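Local coordinates for protein taurocyamine kinase (Schistosoma mansoni, PDB 4WOE) that catalyses the reversible, magnesium-dependent transfer of phosphate from ATP to taurocyamine, giving N-phosphotaurocyamine and ADP, at residues A54-A59 against D189-D194. The protein carries 4 engineered substitutions. Numbering follows the deposited sequence.
Sequences AYNPGA and DNVLRD. With 3S5 (Taurocyamine), chain E.
Asn56 and Asp194 both hold CG anti to the carbonyl carbon (chi1 -51° and -66°), and this carries the amide and the carboxylate into the gap between the segments. The two flat groups lie nearly coplanar. Asn56 ND2 donates to Asp194 OD2 at 2.9 Å with an N-H...O angle of 155°. The acceptor uses its anti lone pair and sits close to the amide plane. Asn56 ND2 also donates a hydrogen bond to Thr52 O; two acceptors at ND2 probably hold the amide in this rotation. Asn56 OD1 lies 3.8 Å from Asn190 CB. Tyr55 adds its CB, 3.8 Å from Asp194 OD2, while its OH is hydrogen-bonded to Glu4 OE1. On the taurocyamine side of the polar pair, Val191 CG2 meets Ala59 CB at 3.9 Å. Ala59 closes a type I turn that starts at Asn56. Asp189 is the N-cap of helix 190-194, and Asp189 OD1 accepts from Leu192 N at 3.2 Å. The apolar pair borders the bound taurocyamine: Ala59 CB is 3.5 Å from its sulfonate O10, and Val191 CG1 is 3.8 Å from O08. Leu60 N, Leu61 N, Arg63 NH2 and Ser270 OG are hydrogen-bonded to the ligand. The contact joins the small N-terminal domain to the catalytic domain, at the sulfonate end of the substrate pocket of a phosphagen kinase.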
loop_
_atom_site.group_PDB
_atom_site.type_symbol
_atom_site.label_atom_id
_atom_site.label_comp_id
_atom_site.label_asym_id
_atom_site.label_seq_id
_atom_site.Cartn_x
_atom_site.Cartn_y
_atom_site.Cartn_z
ATOM N N ALA A 54 -8.678 6.798 24.151
ATOM C CA ALA A 54 -7.869 7.806 24.821
ATOM C C ALA A 54 -6.587 7.182 25.319
ATOM O O ALA A 54 -5.595 7.879 25.488
ATOM C CB ALA A 54 -8.637 8.469 25.986
ATOM N N TYR A 55 -6.606 5.872 25.554
ATOM C CA TYR A 55 -5.453 5.208 26.157
ATOM C C TYR A 55 -4.759 4.276 25.167
ATOM O O TYR A 55 -3.748 3.661 25.491
ATOM C CB TYR A 55 -5.879 4.460 27.434
ATOM C CG TYR A 55 -6.508 5.403 28.455
ATOM C CD1 TYR A 55 -5.733 6.338 29.143
ATOM C CD2 TYR A 55 -7.878 5.385 28.706
ATOM C CE1 TYR A 55 -6.305 7.216 30.059
ATOM C CE2 TYR A 55 -8.456 6.253 29.615
ATOM C CZ TYR A 55 -7.671 7.163 30.290
ATOM O OH TYR A 55 -8.255 8.025 31.194
ATOM N N ASN A 56 -5.289 4.205 23.949
ATOM C CA ASN A 56 -4.688 3.392 22.900
ATOM C C ASN A 56 -4.769 4.070 21.528
ATOM O O ASN A 56 -5.653 3.765 20.728
ATOM C CB ASN A 56 -5.350 2.007 22.841
ATOM C CG ASN A 56 -5.393 1.324 24.194
ATOM O OD1 ASN A 56 -4.388 0.787 24.657
ATOM N ND2 ASN A 56 -6.552 1.356 24.845
ATOM N N PRO A 57 -3.823 4.977 21.250
ATOM C CA PRO A 57 -3.780 5.795 20.033
ATOM C C PRO A 57 -3.846 4.970 18.756
ATOM O O PRO A 57 -4.271 5.458 17.714
ATOM C CB PRO A 57 -2.423 6.508 20.139
ATOM C CG PRO A 57 -1.614 5.660 21.110
ATOM C CD PRO A 57 -2.635 5.189 22.095
ATOM N N GLY A 58 -3.415 3.721 18.836
ATOM C CA GLY A 58 -3.406 2.858 17.672
ATOM C C GLY A 58 -4.757 2.310 17.268
ATOM O O GLY A 58 -4.933 1.911 16.122
ATOM N N ALA A 59 -5.718 2.285 18.184
ATOM C CA ALA A 59 -7.032 1.722 17.856
ATOM C C ALA A 59 -7.782 2.661 16.917
ATOM O O ALA A 59 -7.770 3.871 17.127
ATOM C CB ALA A 59 -7.844 1.466 19.127
ATOM N N ASP A 189 -5.338 -8.114 25.471
ATOM C CA ASP A 189 -5.828 -7.159 24.502
ATOM C C ASP A 189 -6.085 -5.852 25.221
ATOM O O ASP A 189 -7.071 -5.714 25.950
ATOM C CB ASP A 189 -7.086 -7.685 23.830
ATOM C CG ASP A 189 -7.529 -6.838 22.659
ATOM O OD1 ASP A 189 -7.213 -5.628 22.604
ATOM O OD2 ASP A 189 -8.225 -7.398 21.791
ATOM N N ASN A 190 -5.181 -4.896 25.033
ATOM C CA ASN A 190 -5.285 -3.625 25.731
ATOM C C ASN A 190 -6.456 -2.772 25.251
ATOM O O ASN A 190 -7.079 -2.054 26.041
ATOM C CB ASN A 190 -3.981 -2.847 25.601
ATOM C CG ASN A 190 -2.923 -3.344 26.564
ATOM O OD1 ASN A 190 -3.245 -3.919 27.613
ATOM N ND2 ASN A 190 -1.655 -3.125 26.221
ATOM N N VAL A 191 -6.769 -2.852 23.965
ATOM C CA VAL A 191 -7.915 -2.105 23.475
ATOM C C VAL A 191 -9.180 -2.603 24.186
ATOM O O VAL A 191 -9.961 -1.800 24.691
ATOM C CB VAL A 191 -8.059 -2.218 21.956
ATOM C CG1 VAL A 191 -9.325 -1.540 21.501
ATOM C CG2 VAL A 191 -6.850 -1.595 21.276
ATOM N N LEU A 192 -9.336 -3.925 24.275
ATOM C CA LEU A 192 -10.502 -4.537 24.908
ATOM C C LEU A 192 -10.579 -4.162 26.381
ATOM O O LEU A 192 -11.657 -3.835 26.896
ATOM C CB LEU A 192 -10.460 -6.061 24.756
ATOM C CG LEU A 192 -11.622 -6.872 25.344
ATOM C CD1 LEU A 192 -12.992 -6.358 24.861
ATOM C CD2 LEU A 192 -11.473 -8.369 25.025
ATOM N N ARG A 193 -9.426 -4.203 27.047
ATOM C CA ARG A 193 -9.349 -3.914 28.472
ATOM C C ARG A 193 -9.798 -2.488 28.792
ATOM O O ARG A 193 -10.556 -2.255 29.743
ATOM C CB ARG A 193 -7.920 -4.125 28.993
ATOM C CG ARG A 193 -7.768 -3.863 30.489
ATOM C CD ARG A 193 -6.307 -3.890 30.898
ATOM N NE ARG A 193 -5.571 -4.930 30.175
ATOM C CZ ARG A 193 -5.515 -6.208 30.544
ATOM N NH1 ARG A 193 -4.819 -7.078 29.815
ATOM N NH2 ARG A 193 -6.153 -6.620 31.641
ATOM N N ASP A 194 -9.343 -1.531 27.996
ATOM C CA ASP A 194 -9.645 -0.143 28.307
ATOM C C ASP A 194 -11.051 0.217 27.818
ATOM O O ASP A 194 -11.543 1.310 28.093
ATOM C CB ASP A 194 -8.581 0.783 27.717
ATOM C CG ASP A 194 -7.191 0.582 28.372
ATOM O OD1 ASP A 194 -7.136 0.328 29.594
ATOM O OD2 ASP A 194 -6.163 0.667 27.659
HETATM N N01 3S5 E . -12.818 -6.007 16.215
HETATM C C02 3S5 E . -11.743 -5.281 16.367
HETATM N N03 3S5 E . -11.113 -5.295 17.506
HETATM N N04 3S5 E . -11.278 -4.509 15.337
HETATM C C05 3S5 E . -10.089 -3.727 15.552
HETATM C C06 3S5 E . -10.460 -2.246 15.592
HETATM S S07 3S5 E . -9.315 -1.301 16.535
HETATM O O08 3S5 E . -8.813 -2.087 17.732
HETATM O O09 3S5 E . -8.132 -0.835 15.687
HETATM O O10 3S5 E . -10.076 -0.082 16.989
#